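Local coordinates for hydrolase, isochorismatase family (Pseudomonas putida, PDB 4L07), which probably hydrolyses the amide of maleamate to give maleate and ammonia, as a member of the isochorismatase family of amide hydrolases, at residues I70-P74 with G75-M79. Numbering follows the deposited sequence.
Sequences IAYHP and GEIPM
Glu76 places CG beside its own backbone N (chi1 -72°) and runs extended beyond it, which carries its carboxylate back along the chain to the backbone of His73; Ile77, with CG1 beside its backbone N and the chain bent again at chi2 (-71°), brings CD1 against Tyr72 CB. These two side chains tie a helical turn to the extended loop that leaves strand 65-70 of the isochorismatase-type parallel sheet. His73 N donates to Glu76 OE2 at 3.0 Å, a nearly straight bond that meets the carboxylate oxygen on its anti side, somewhat out of the carboxylate plane. In return Glu76 N binds His73 O at 2.9 Å, from above the carbonyl plane, so main chain and carboxylate of Glu76 grip both polar backbone atoms of His73. The next bond is longer, Ile77 N to Pro74 O at 3.3 Å. OE2 has a second mate in the salt bridge with Lys117, whose NZ also bonds Ala71 O. The same oxygen lies at the edge of the Tyr72 ring, close to its plane, and the ring and carboxylate planes are 72° apart. A glutamine here would probably weaken the pairing with Lys117 by removing the charge, and might present an amide N-H where His73 N needs an acceptor. His73 itself stacks on Tyr94 and packs against Val113 of the second subunit, placing the turn at a subunit interface, while the Tyr72 hydroxyl is hydrogen-bonded to Lys117 O. On the apolar side, Ile77 crosses Tyr72 at about a right angle, its CD1 lying 3.6 Å from Tyr72 CB and 3.9 Å from Tyr72 CG.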
ATOM      1  N   ILE A  70     -17.464   5.628   1.732  1.00 20.60           N
ATOM      2  CA  ILE A  70     -17.198   5.321   0.335  1.00 20.48           C
ATOM      3  C   ILE A  70     -17.849   6.416  -0.513  1.00 21.01           C
ATOM      4  O   ILE A  70     -19.060   6.647  -0.421  1.00 20.31           O
ATOM      5  CB  ILE A  70     -17.781   3.945  -0.072  1.00 20.29           C
ATOM      6  CG1 ILE A  70     -17.059   2.803   0.670  1.00 20.02           C
ATOM      7  CG2 ILE A  70     -17.706   3.763  -1.584  1.00 20.97           C
ATOM      8  CD1 ILE A  70     -17.737   1.446   0.550  1.00 19.86           C
ATOM      9  N   ALA A  71     -17.047   7.089  -1.333  1.00 20.39           N
ATOM     10  CA  ALA A  71     -17.561   8.117  -2.242  1.00 21.37           C
ATOM     11  C   ALA A  71     -16.788   8.110  -3.555  1.00 21.78           C
ATOM     12  O   ALA A  71     -15.564   7.960  -3.546  1.00 22.79           O
ATOM     13  CB  ALA A  71     -17.476   9.490  -1.592  1.00 21.04           C
ATOM     14  N   TYR A  72     -17.508   8.263  -4.667  1.00 22.01           N
ATOM     15  CA  TYR A  72     -16.917   8.267  -6.014  1.00 22.28           C
ATOM     16  C   TYR A  72     -17.198   9.524  -6.815  1.00 24.34           C
ATOM     17  O   TYR A  72     -18.279  10.105  -6.731  1.00 24.33           O
ATOM     18  CB  TYR A  72     -17.432   7.095  -6.848  1.00 21.36           C
ATOM     19  CG  TYR A  72     -17.226   5.767  -6.191  1.00 20.59           C
ATOM     20  CD1 TYR A  72     -15.959   5.195  -6.127  1.00 20.67           C
ATOM     21  CD2 TYR A  72     -18.295   5.092  -5.608  1.00 20.26           C
ATOM     22  CE1 TYR A  72     -15.761   3.974  -5.503  1.00 19.71           C
ATOM     23  CE2 TYR A  72     -18.110   3.873  -4.984  1.00 20.22           C
ATOM     24  CZ  TYR A  72     -16.840   3.319  -4.941  1.00 20.26           C
ATOM     25  OH  TYR A  72     -16.641   2.115  -4.321  1.00 19.52           O
ATOM     26  N   HIS A  73     -16.215   9.920  -7.619  1.00 24.40           N
ATOM     27  CA  HIS A  73     -16.462  10.840  -8.717  1.00 25.76           C
ATOM     28  C   HIS A  73     -16.988  10.027  -9.861  1.00 26.29           C
ATOM     29  O   HIS A  73     -16.596   8.867 -10.024  1.00 26.44           O
ATOM     30  CB  HIS A  73     -15.174  11.547  -9.123  1.00 26.56           C
ATOM     31  CG  HIS A  73     -14.570  12.379  -8.026  1.00 28.54           C
ATOM     32  ND1 HIS A  73     -15.145  13.511  -7.576  1.00 28.69           N
ATOM     33  CD2 HIS A  73     -13.395  12.214  -7.296  1.00 28.49           C
ATOM     34  CE1 HIS A  73     -14.382  14.040  -6.601  1.00 29.41           C
ATOM     35  NE2 HIS A  73     -13.310  13.245  -6.433  1.00 29.65           N
ATOM     36  N   PRO A  74     -17.889  10.608 -10.676  1.00 26.80           N
ATOM     37  CA  PRO A  74     -18.484   9.882 -11.804  1.00 26.11           C
ATOM     38  C   PRO A  74     -17.462   9.176 -12.706  1.00 25.01           C
ATOM     39  O   PRO A  74     -17.692   8.042 -13.127  1.00 24.69           O
ATOM     40  CB  PRO A  74     -19.206  10.985 -12.579  1.00 27.35           C
ATOM     41  CG  PRO A  74     -19.585  11.965 -11.522  1.00 27.48           C
ATOM     42  CD  PRO A  74     -18.460  11.964 -10.533  1.00 27.67           C
ATOM     43  N   GLY A  75     -16.336   9.834 -12.977  1.00 24.81           N
ATOM     44  CA  GLY A  75     -15.301   9.274 -13.852  1.00 24.23           C
ATOM     45  C   GLY A  75     -14.600   8.043 -13.291  1.00 23.61           C
ATOM     46  O   GLY A  75     -13.986   7.285 -14.039  1.00 23.02           O
ATOM     47  N   GLU A  76     -14.678   7.850 -11.976  1.00 23.52           N
ATOM     48  CA  GLU A  76     -14.052   6.694 -11.327  1.00 23.66           C
ATOM     49  C   GLU A  76     -14.851   5.407 -11.514  1.00 24.68           C
ATOM     50  O   GLU A  76     -14.277   4.311 -11.500  1.00 24.17           O
ATOM     51  CB  GLU A  76     -13.851   6.949  -9.835  1.00 23.32           C
ATOM     52  CG  GLU A  76     -12.755   7.952  -9.511  1.00 23.64           C
ATOM     53  CD  GLU A  76     -12.623   8.224  -8.022  1.00 23.50           C
ATOM     54  OE1 GLU A  76     -11.478   8.235  -7.526  1.00 22.85           O
ATOM     55  OE2 GLU A  76     -13.652   8.425  -7.340  1.00 22.60           O
ATOM     56  N   ILE A  77     -16.169   5.539 -11.678  1.00 24.80           N
ATOM     57  CA  ILE A  77     -17.073   4.375 -11.743  1.00 25.40           C
ATOM     58  C   ILE A  77     -16.630   3.301 -12.765  1.00 25.41           C
ATOM     59  O   ILE A  77     -16.479   2.130 -12.399  1.00 24.88           O
ATOM     60  CB  ILE A  77     -18.560   4.793 -11.957  1.00 26.68           C
ATOM     61  CG1 ILE A  77     -19.009   5.855 -10.934  1.00 28.37           C
ATOM     62  CG2 ILE A  77     -19.484   3.581 -11.952  1.00 26.75           C
ATOM     63  CD1 ILE A  77     -19.170   5.372  -9.507  1.00 29.09           C
ATOM     64  N   PRO A  78     -16.376   3.692 -14.035  1.00 25.48           N
ATOM     65  CA  PRO A  78     -15.951   2.670 -14.999  1.00 24.64           C
ATOM     66  C   PRO A  78     -14.526   2.141 -14.795  1.00 24.18           C
ATOM     67  O   PRO A  78     -14.158   1.130 -15.394  1.00 24.38           O
ATOM     68  CB  PRO A  78     -16.078   3.381 -16.355  1.00 25.73           C
ATOM     69  CG  PRO A  78     -15.989   4.833 -16.036  1.00 26.69           C
ATOM     70  CD  PRO A  78     -16.620   4.996 -14.684  1.00 25.39           C
ATOM     71  N   MET A  79     -13.747   2.809 -13.947  1.00 23.24           N
ATOM     72  CA  MET A  79     -12.347   2.443 -13.728  1.00 22.47           C
ATOM     73  C   MET A  79     -12.145   1.351 -12.676  1.00 22.27           C
ATOM     74  O   MET A  79     -11.096   0.709 -12.652  1.00 22.00           O
ATOM     75  CB  MET A  79     -11.534   3.672 -13.313  1.00 23.08           C
ATOM     76  CG  MET A  79     -11.640   4.849 -14.263  1.00 23.35           C
ATOM     77  SD  MET A  79     -10.390   6.078 -13.840  1.00 24.64           S
ATOM     78  CE  MET A  79     -10.686   7.301 -15.110  1.00 24.50           C
TER